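Local coordinates for protein aminoglycoside acetyltransferase meta-AAC0020 (Uncultured bacterium, PDB 5F47) that probably transfers an acetyl group from acetyl-coenzyme A to aminoglycoside antibiotics, as an acetyltransferase of the GNAT fold, at residues B[103-108]-B[135-140]. Residues are numbered along the deposited sequence; the frame is centred on the assembly and turned at random.
Sequences IGKKLI and LDFYRS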
ATOM      1  N   ILE B 103       5.953   8.007 -22.282  1.00 21.89           N
ATOM      2  CA  ILE B 103       4.658   8.143 -21.633  1.00 20.66           C
ATOM      3  C   ILE B 103       4.721   7.789 -20.145  1.00 19.69           C
ATOM      4  O   ILE B 103       4.255   8.554 -19.314  1.00 18.24           O
ATOM      5  CB  ILE B 103       3.603   7.295 -22.363  1.00 21.32           C
ATOM      6  CG1 ILE B 103       3.401   7.878 -23.773  1.00 23.47           C
ATOM      7  CG2 ILE B 103       2.307   7.247 -21.559  1.00 22.77           C
ATOM      8  CD1 ILE B 103       2.544   7.026 -24.703  1.00 24.72           C
ATOM      9  N   GLY B 104       5.316   6.646 -19.806  1.00 18.01           N
ATOM     10  CA  GLY B 104       5.511   6.272 -18.413  1.00 16.82           C
ATOM     11  C   GLY B 104       6.238   7.318 -17.597  1.00 16.52           C
ATOM     12  O   GLY B 104       5.845   7.664 -16.484  1.00 16.42           O
ATOM     13  N   LYS B 105       7.326   7.834 -18.161  1.00 17.75           N
ATOM     14  CA  LYS B 105       8.099   8.858 -17.465  1.00 17.93           C
ATOM     15  C   LYS B 105       7.277  10.109 -17.182  1.00 19.67           C
ATOM     16  O   LYS B 105       7.392  10.691 -16.112  1.00 19.19           O
ATOM     17  CB  LYS B 105       9.335   9.227 -18.269  1.00 22.36           C
ATOM     18  CG  LYS B 105      10.423   8.171 -18.238  1.00 24.67           C
ATOM     19  CD  LYS B 105      11.615   8.622 -19.057  1.00 28.08           C
ATOM     20  CE  LYS B 105      12.704   7.557 -19.076  1.00 31.82           C
ATOM     21  NZ  LYS B 105      13.820   7.939 -19.984  1.00 36.13           N
ATOM     22  N   LYS B 106       6.455  10.528 -18.141  1.00 18.85           N
ATOM     23  CA  LYS B 106       5.631  11.716 -17.934  1.00 18.85           C
ATOM     24  C   LYS B 106       4.535  11.466 -16.904  1.00 18.25           C
ATOM     25  O   LYS B 106       4.199  12.368 -16.145  1.00 17.94           O
ATOM     26  CB  LYS B 106       5.035  12.198 -19.263  1.00 19.29           C
ATOM     27  CG  LYS B 106       6.067  12.843 -20.190  1.00 21.53           C
ATOM     28  CD  LYS B 106       5.524  13.072 -21.593  1.00 24.98           C
ATOM     29  CE  LYS B 106       6.574  13.786 -22.442  1.00 28.81           C
ATOM     30  NZ  LYS B 106       6.235  13.910 -23.890  1.00 32.42           N
ATOM     31  N   LEU B 107       4.016  10.235 -16.832  1.00 16.20           N
ATOM     32  CA  LEU B 107       3.042   9.886 -15.804  1.00 14.61           C
ATOM     33  C   LEU B 107       3.670   9.966 -14.404  1.00 15.78           C
ATOM     34  O   LEU B 107       3.073  10.524 -13.480  1.00 16.22           O
ATOM     35  CB  LEU B 107       2.478   8.470 -16.054  1.00 14.24           C
ATOM     36  CG  LEU B 107       1.442   8.380 -17.180  1.00 17.60           C
ATOM     37  CD1 LEU B 107       1.181   6.936 -17.558  1.00 18.46           C
ATOM     38  CD2 LEU B 107       0.140   9.096 -16.785  1.00 18.62           C
ATOM     39  N   ILE B 108       4.874   9.413 -14.254  1.00 16.23           N
ATOM     40  CA  ILE B 108       5.566   9.458 -12.971  1.00 15.10           C
ATOM     41  C   ILE B 108       5.904  10.896 -12.575  1.00 15.01           C
ATOM     42  O   ILE B 108       5.687  11.289 -11.423  1.00 16.04           O
ATOM     43  CB  ILE B 108       6.845   8.605 -13.003  1.00 14.84           C
ATOM     44  CG1 ILE B 108       6.480   7.117 -13.057  1.00 13.42           C
ATOM     45  CG2 ILE B 108       7.760   8.902 -11.776  1.00 17.94           C
ATOM     46  CD1 ILE B 108       5.825   6.579 -11.784  1.00 16.83           C
ATOM     47  N   LEU B 135      11.345  -3.022 -14.271  1.00 18.51           N
ATOM     48  CA  LEU B 135      12.509  -2.629 -13.485  1.00 18.22           C
ATOM     49  C   LEU B 135      13.365  -1.626 -14.249  1.00 20.31           C
ATOM     50  O   LEU B 135      13.805  -0.618 -13.684  1.00 19.70           O
ATOM     51  CB  LEU B 135      13.349  -3.850 -13.115  1.00 19.03           C
ATOM     52  CG  LEU B 135      12.679  -4.843 -12.164  1.00 17.46           C
ATOM     53  CD1 LEU B 135      13.555  -6.069 -11.976  1.00 20.04           C
ATOM     54  CD2 LEU B 135      12.415  -4.182 -10.827  1.00 18.28           C
ATOM     55  N   ASP B 136      13.600  -1.882 -15.531  1.00 22.10           N
ATOM     56  CA  ASP B 136      14.406  -0.949 -16.292  1.00 26.76           C
ATOM     57  C   ASP B 136      13.677   0.382 -16.383  1.00 21.60           C
ATOM     58  O   ASP B 136      14.308   1.433 -16.338  1.00 19.87           O
ATOM     59  CB  ASP B 136      14.732  -1.496 -17.680  1.00 37.64           C
ATOM     60  CG  ASP B 136      16.086  -1.018 -18.182  1.00 47.07           C
ATOM     61  OD1 ASP B 136      17.085  -1.146 -17.431  1.00 47.83           O
ATOM     62  OD2 ASP B 136      16.153  -0.506 -19.318  1.00 56.76           O
ATOM     63  N   PHE B 137      12.351   0.344 -16.472  1.00 20.14           N
ATOM     64  CA  PHE B 137      11.574   1.578 -16.510  1.00 18.98           C
ATOM     65  C   PHE B 137      11.731   2.395 -15.225  1.00 17.59           C
ATOM     66  O   PHE B 137      12.076   3.589 -15.283  1.00 17.59           O
ATOM     67  CB  PHE B 137      10.076   1.311 -16.741  1.00 19.59           C
ATOM     68  CG  PHE B 137       9.239   2.541 -16.518  1.00 19.52           C
ATOM     69  CD1 PHE B 137       9.228   3.565 -17.470  1.00 20.99           C
ATOM     70  CD2 PHE B 137       8.570   2.728 -15.316  1.00 19.55           C
ATOM     71  CE1 PHE B 137       8.510   4.720 -17.244  1.00 21.99           C
ATOM     72  CE2 PHE B 137       7.866   3.889 -15.091  1.00 19.38           C
ATOM     73  CZ  PHE B 137       7.827   4.877 -16.043  1.00 19.84           C
ATOM     74  N   TYR B 138      11.486   1.781 -14.069  1.00 16.62           N
ATOM     75  CA  TYR B 138      11.531   2.569 -12.839  1.00 15.65           C
ATOM     76  C   TYR B 138      12.945   3.094 -12.580  1.00 15.48           C
ATOM     77  O   TYR B 138      13.114   4.203 -12.079  1.00 15.96           O
ATOM     78  CB  TYR B 138      11.010   1.770 -11.641  1.00 15.18           C
ATOM     79  CG  TYR B 138       9.505   1.621 -11.685  1.00 15.82           C
ATOM     80  CD1 TYR B 138       8.675   2.729 -11.582  1.00 16.58           C
ATOM     81  CD2 TYR B 138       8.917   0.379 -11.840  1.00 15.65           C
ATOM     82  CE1 TYR B 138       7.301   2.609 -11.640  1.00 18.43           C
ATOM     83  CE2 TYR B 138       7.532   0.251 -11.904  1.00 17.32           C
ATOM     84  CZ  TYR B 138       6.738   1.375 -11.808  1.00 18.03           C
ATOM     85  OH  TYR B 138       5.358   1.268 -11.855  1.00 19.90           O
ATOM     86  N   ARG B 139      13.952   2.330 -12.975  1.00 16.05           N
ATOM     87  CA  ARG B 139      15.329   2.764 -12.756  1.00 16.83           C
ATOM     88  C   ARG B 139      15.699   3.937 -13.645  1.00 17.58           C
ATOM     89  O   ARG B 139      16.747   4.550 -13.435  1.00 17.08           O
ATOM     90  CB  ARG B 139      16.274   1.591 -12.964  1.00 16.41           C
ATOM     91  CG  ARG B 139      16.167   0.598 -11.827  1.00 15.91           C
ATOM     92  CD  ARG B 139      16.763  -0.759 -12.166  1.00 16.68           C
ATOM     93  NE  ARG B 139      16.713  -1.639 -10.994  1.00 16.31           N
ATOM     94  CZ  ARG B 139      16.792  -2.964 -11.027  1.00 16.87           C
ATOM     95  NH1 ARG B 139      16.894  -3.605 -12.186  1.00 19.17           N
ATOM     96  NH2 ARG B 139      16.751  -3.660  -9.889  1.00 17.47           N
ATOM     97  N   SER B 140      14.835   4.271 -14.603  1.00 16.99           N
ATOM     98  CA  SER B 140      15.065   5.403 -15.502  0.73 17.70           C
ATOM     99  C   SER B 140      14.313   6.666 -15.076  1.00 18.86           C
ATOM    100  O   SER B 140      14.317   7.673 -15.795  1.00 21.28           O
ATOM    101  CB  SER B 140      14.659   5.034 -16.935  0.73 18.88           C
ATOM    102  OG  SER B 140      13.250   5.090 -17.109  0.73 20.99           O
TER
HETATM  103  O   HOH W   1      14.072  10.103 -17.599  1.00 48.85           O
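Phe137, near the C-terminal end of helix 132-138, drives its ring edge-on into the first turn of helix 103-117 at Gly104, a helix-to-helix packing contact of the GNAT fold, ring edge against backbone. With CG anti to its backbone N (chi1 169°), the ring reaches toward helix 103-117, and its tip, Phe137 CZ, comes to 3.3 Å from Gly104 C. The backbone N of Lys105 also lies at the ring edge, 3.5 Å from Phe137 CE1. The ring edge lies directly against the backbone of Gly104, which has no side chain to come between. Ile108, one turn on, adds apolar contacts: its CG1 meets the rim at Phe137 CZ (4.0 Å) and CE2, while its CD1 meets the edge of the Tyr138 ring. Toward solvent, the extended chain of Lys105 passes Ser140, and in the conformer described Ser140 OG bonds back to Phe137 O, on a lone pair of a carbonyl that also accepts from Ser140 N. A water accepts a weak hydrogen bond from Lys105 NZ and donates one to Ser140 O. On the sheet side, Ile108 and Tyr138 both touch Leu92 of strand 86-94, Tyr138 also touches Val125 and Ala127 of strand 122-128, and Tyr154 of the second subunit packs against both side chains.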